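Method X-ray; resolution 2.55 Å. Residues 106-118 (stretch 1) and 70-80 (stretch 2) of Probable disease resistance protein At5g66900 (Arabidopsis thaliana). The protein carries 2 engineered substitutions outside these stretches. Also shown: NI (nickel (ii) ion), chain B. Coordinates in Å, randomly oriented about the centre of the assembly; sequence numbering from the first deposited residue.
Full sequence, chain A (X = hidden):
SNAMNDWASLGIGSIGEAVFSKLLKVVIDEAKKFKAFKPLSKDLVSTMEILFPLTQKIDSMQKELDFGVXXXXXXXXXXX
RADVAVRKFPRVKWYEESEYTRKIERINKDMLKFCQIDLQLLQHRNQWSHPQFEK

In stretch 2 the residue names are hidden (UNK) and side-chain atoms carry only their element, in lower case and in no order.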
# COMPACT_ATOMS: atom_id res chain seq x y z
N ARG A 106 7.45 -17.50 5.96
CA ARG A 106 7.87 -18.56 6.84
C ARG A 106 6.96 -19.77 6.70
O ARG A 106 7.45 -20.91 6.74
CB ARG A 106 7.97 -18.11 8.30
CG ARG A 106 9.12 -18.88 8.85
CD ARG A 106 9.72 -18.41 10.14
NE ARG A 106 10.54 -19.51 10.65
CZ ARG A 106 10.05 -20.68 11.09
NH1 ARG A 106 8.74 -20.91 11.12
NH2 ARG A 106 10.89 -21.62 11.52
N ILE A 107 5.66 -19.55 6.45
CA ILE A 107 4.81 -20.70 6.16
C ILE A 107 5.38 -21.46 4.98
O ILE A 107 5.63 -22.67 5.06
CB ILE A 107 3.36 -20.25 5.88
CG1 ILE A 107 2.78 -19.58 7.14
CG2 ILE A 107 2.52 -21.44 5.42
CD1 ILE A 107 1.34 -19.13 6.97
N ASN A 108 5.71 -20.72 3.92
CA ASN A 108 6.35 -21.29 2.74
C ASN A 108 7.55 -22.13 3.13
O ASN A 108 7.62 -23.32 2.79
CB ASN A 108 6.75 -20.14 1.80
CG ASN A 108 7.16 -20.60 0.44
OD1 ASN A 108 6.35 -20.58 -0.49
ND2 ASN A 108 8.42 -20.98 0.28
N LYS A 109 8.48 -21.56 3.91
CA LYS A 109 9.70 -22.30 4.20
C LYS A 109 9.35 -23.60 4.92
O LYS A 109 9.83 -24.68 4.53
CB LYS A 109 10.69 -21.46 5.01
CG LYS A 109 11.97 -22.24 5.43
CD LYS A 109 12.38 -23.28 4.33
CE LYS A 109 13.52 -24.23 4.69
NZ LYS A 109 13.47 -25.41 3.77
N ASP A 110 8.43 -23.53 5.88
CA ASP A 110 8.09 -24.72 6.65
C ASP A 110 7.57 -25.81 5.72
O ASP A 110 8.05 -26.96 5.76
CB ASP A 110 7.08 -24.36 7.74
CG ASP A 110 7.68 -23.46 8.82
OD1 ASP A 110 8.89 -23.15 8.74
OD2 ASP A 110 6.94 -23.04 9.75
N MET A 111 6.66 -25.44 4.81
CA MET A 111 6.09 -26.43 3.91
C MET A 111 7.19 -27.10 3.11
O MET A 111 7.25 -28.34 3.04
CB MET A 111 5.06 -25.78 2.99
CG MET A 111 3.69 -25.65 3.62
SD MET A 111 2.53 -24.70 2.62
CE MET A 111 1.01 -24.94 3.55
N LEU A 112 8.14 -26.30 2.61
CA LEU A 112 9.21 -26.87 1.81
C LEU A 112 10.02 -27.87 2.63
O LEU A 112 10.30 -28.98 2.15
CB LEU A 112 10.09 -25.77 1.24
CG LEU A 112 9.44 -25.03 0.07
CD1 LEU A 112 10.43 -24.09 -0.58
CD2 LEU A 112 8.85 -26.00 -0.95
N LYS A 113 10.37 -27.52 3.87
CA LYS A 113 11.17 -28.47 4.64
C LYS A 113 10.38 -29.75 4.89
O LYS A 113 10.95 -30.85 4.84
CB LYS A 113 11.63 -27.86 5.97
CG LYS A 113 12.64 -28.77 6.68
CD LYS A 113 12.53 -28.70 8.21
CE LYS A 113 11.17 -29.19 8.70
NZ LYS A 113 11.19 -30.57 9.28
N PHE A 114 9.07 -29.63 5.08
CA PHE A 114 8.26 -30.82 5.28
C PHE A 114 8.31 -31.74 4.07
O PHE A 114 8.20 -32.96 4.23
CB PHE A 114 6.83 -30.42 5.59
CG PHE A 114 5.99 -31.56 6.02
CD1 PHE A 114 5.84 -31.83 7.37
CD2 PHE A 114 5.39 -32.39 5.08
CE1 PHE A 114 5.08 -32.91 7.78
CE2 PHE A 114 4.63 -33.48 5.49
CZ PHE A 114 4.47 -33.75 6.84
N CYS A 115 8.48 -31.19 2.88
CA CYS A 115 8.55 -32.02 1.68
C CYS A 115 9.80 -32.90 1.63
O CYS A 115 9.96 -33.64 0.65
CB CYS A 115 8.48 -31.14 0.44
SG CYS A 115 6.86 -30.36 0.16
N GLN A 116 10.68 -32.83 2.63
CA GLN A 116 11.79 -33.76 2.79
C GLN A 116 11.49 -34.87 3.80
O GLN A 116 12.41 -35.46 4.37
CB GLN A 116 13.07 -33.02 3.20
CG GLN A 116 13.30 -31.68 2.50
CD GLN A 116 13.45 -31.82 0.99
OE1 GLN A 116 14.13 -32.73 0.51
NE2 GLN A 116 12.83 -30.90 0.24
N ILE A 117 10.22 -35.13 4.05
CA ILE A 117 9.84 -36.14 5.02
C ILE A 117 10.10 -37.52 4.44
O ILE A 117 9.84 -37.79 3.26
CB ILE A 117 8.36 -35.94 5.42
CG1 ILE A 117 7.96 -36.89 6.56
CG2 ILE A 117 7.44 -36.07 4.21
CD1 ILE A 117 8.07 -36.25 7.92
N ASP A 118 10.66 -38.41 5.27
CA ASP A 118 10.89 -39.81 4.90
C ASP A 118 9.67 -40.62 5.32
O ASP A 118 9.53 -41.01 6.48
CB ASP A 118 12.16 -40.33 5.58
CG ASP A 118 12.51 -41.76 5.14
OD1 ASP A 118 13.59 -42.25 5.57
OD2 ASP A 118 11.73 -42.39 4.38
N UNK A 70 4.13 -36.54 15.76
CA UNK A 70 4.46 -35.11 15.81
C UNK A 70 4.69 -34.53 14.42
O UNK A 70 4.37 -33.36 14.18
n UNK A 70 9.56 -34.26 14.60
c UNK A 70 9.49 -34.27 16.11
c UNK A 70 7.04 -35.00 16.02
c UNK A 70 8.07 -34.05 16.67
c UNK A 70 5.68 -34.88 16.71
N UNK A 71 5.20 -35.33 13.48
CA UNK A 71 5.39 -34.83 12.13
C UNK A 71 4.05 -34.54 11.46
O UNK A 71 3.86 -33.47 10.88
c UNK A 71 6.21 -35.82 11.31
o UNK A 71 6.59 -37.75 13.38
c UNK A 71 7.64 -37.37 12.79
c UNK A 71 7.60 -36.11 11.91
o UNK A 71 8.72 -37.99 12.90
N UNK A 72 3.08 -35.45 11.58
CA UNK A 72 1.79 -35.23 10.92
C UNK A 72 0.93 -34.20 11.66
O UNK A 72 0.13 -33.48 11.04
c UNK A 72 1.15 -38.76 9.45
c UNK A 72 2.45 -36.77 8.66
c UNK A 72 1.91 -37.51 9.89
c UNK A 72 1.07 -36.57 10.76
N UNK A 73 1.10 -34.08 12.97
CA UNK A 73 0.44 -33.01 13.69
C UNK A 73 1.01 -31.65 13.27
O UNK A 73 0.26 -30.67 13.14
c UNK A 73 -1.87 -33.43 15.96
c UNK A 73 -3.10 -32.56 16.28
n UNK A 73 -3.76 -31.96 15.06
c UNK A 73 -0.58 -32.60 16.01
c UNK A 73 0.54 -33.25 15.20
N UNK A 74 2.31 -31.58 12.99
CA UNK A 74 2.86 -30.32 12.51
C UNK A 74 2.50 -30.06 11.05
O UNK A 74 2.41 -28.90 10.63
o UNK A 74 7.11 -30.07 12.69
o UNK A 74 7.37 -30.72 10.58
c UNK A 74 4.38 -30.28 12.69
c UNK A 74 5.17 -30.83 11.51
c UNK A 74 6.66 -30.51 11.60
N UNK A 75 2.27 -31.10 10.25
CA UNK A 75 1.72 -30.89 8.91
C UNK A 75 0.34 -30.26 8.99
O UNK A 75 0.05 -29.28 8.29
c UNK A 75 0.90 -33.48 6.05
c UNK A 75 1.94 -31.18 5.88
c UNK A 75 1.07 -32.10 6.73
c UNK A 75 1.65 -32.21 8.15
N UNK A 76 -0.53 -30.83 9.84
CA UNK A 76 -1.82 -30.23 10.15
C UNK A 76 -1.66 -28.74 10.48
O UNK A 76 -2.32 -27.88 9.88
c UNK A 76 -2.46 -30.99 11.31
c UNK A 76 -3.84 -30.54 11.74
n UNK A 76 -6.94 -34.25 11.74
n UNK A 76 -6.56 -33.20 9.75
n UNK A 76 -5.58 -32.37 11.65
c UNK A 76 -4.91 -31.27 10.94
c UNK A 76 -6.36 -33.28 11.05
N UNK A 77 -0.74 -28.43 11.40
CA UNK A 77 -0.64 -27.07 11.92
C UNK A 77 -0.07 -26.09 10.90
O UNK A 77 -0.43 -24.90 10.91
c UNK A 77 0.20 -27.08 13.20
o UNK A 77 -1.72 -28.15 14.20
o UNK A 77 0.07 -27.84 15.48
c UNK A 77 -0.54 -27.73 14.38
N UNK A 78 0.81 -26.56 10.01
CA UNK A 78 1.35 -25.67 8.99
C UNK A 78 0.31 -25.38 7.92
O UNK A 78 0.14 -24.22 7.51
o UNK A 78 2.44 -27.64 8.17
c UNK A 78 3.75 -26.16 9.41
c UNK A 78 2.63 -26.25 8.40
N UNK A 79 -0.42 -26.41 7.48
CA UNK A 79 -1.49 -26.17 6.52
C UNK A 79 -2.56 -25.27 7.13
O UNK A 79 -3.17 -24.45 6.43
c UNK A 79 -1.40 -29.77 4.98
c UNK A 79 -3.26 -27.30 5.14
c UNK A 79 -1.01 -28.30 5.27
c UNK A 79 -2.07 -27.51 6.04
N UNK A 80 -2.78 -25.37 8.45
CA UNK A 80 -3.78 -24.51 9.08
C UNK A 80 -3.29 -23.08 9.24
O UNK A 80 -4.10 -22.14 9.18
c UNK A 80 -4.21 -25.09 10.42
c UNK A 80 -5.41 -25.99 10.29
c UNK A 80 -6.64 -25.27 9.74
o UNK A 80 -6.78 -25.20 8.50
o UNK A 80 -7.47 -24.80 10.56
NI NI B . -8.63 -23.94 8.44

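Position 70 carries four carbons in a row ending in a nitrogen, an unbranched chain that identifies lysine. K70 is exposed and its side chain does not reach stretch 1, so the assignment rests on its atoms alone.

Position 71 has three carbons, the third bearing two oxygens: a glutamate. Its CA-to-CB bond points toward stretch 1, and CB lies 3.9 Å from I117 CD1, while the carboxylate end of E71 leads away and is hydrogen-bonded elsewhere in the structure.

At position 72 four carbons fork at the second, the pattern of leucine rather than isoleucine, which forks at the first. The CA-to-CB bond of L72 points away from stretch 1, yet the end of the side chain comes back, bringing CD2 to 4.1 Å from F114 CZ.

Position 73 repeats the four carbons and terminal nitrogen of lysine; K73 is exposed and out of reach of the other helix.

Position 74 shows three carbons with two oxygens on the last. This is a glutamate, and the CA-to-CB bond of E74 points toward stretch 1. Its OE2 lies 3.7 Å from F114 CD1, near the plane of the ring, and 4.0 Å from K113 NZ, where the opposite charges are near each other but beyond salt-bridge distance.

Position 75 again has four carbons forked at the second, hence leucine. With chi1 t and chi2 p, L75 sets CD1 over the face of the F114 ring, 3.6 Å from its centroid and 15° off the normal, a CH-pi contact. L75 CB also approaches F114 CZ at 3.5 Å.

Position 76 has three carbons, a nitrogen, then a carbon carrying two more nitrogens. That guanidinium makes it arginine; R76 does not reach stretch 1.

Position 77 has two carbons, the second with two oxygens, so it is aspartate; D77 is likewise out of reach.

Position 78 has one carbon carrying one oxygen and one carbon, a beta-branched threonine. T78 CG2 meets D110 CB at 4.1 Å, while OG1 turns back to its own helix, 2.8 Å from E74 O and 2.9 Å from L75 O.

At position 79 four carbons fork at the first, one arm two carbons long: isoleucine. Although its CA-to-CB bond points away, I79 CG1 lies 4.3 Å from M111 CE.

Position 80 has three carbons ending in two oxygens, a glutamate. E80 binds nickel through OE1 at 2.2 Å and OE2 at 2.6 Å, and makes no contact with stretch 1.

The helices run roughly antiparallel, at 149°, with axes 10.0 Å apart at closest approach, and the contact buries 447 Å² over both sides. No hydrogen bond crosses it, so packing carries the interface. F114, with the largest covered area, wedges its ring against the opposing helix: L75 covers one face, while E71 O, 3.4 Å from F114 CE1, joins L72 and E74 at the edge. Farther along, the small T78 side chain accompanies a close approach, 6.7 Å between I107 CA and T78 CA.

Stretch 2 70-80: KELKELRDTIE
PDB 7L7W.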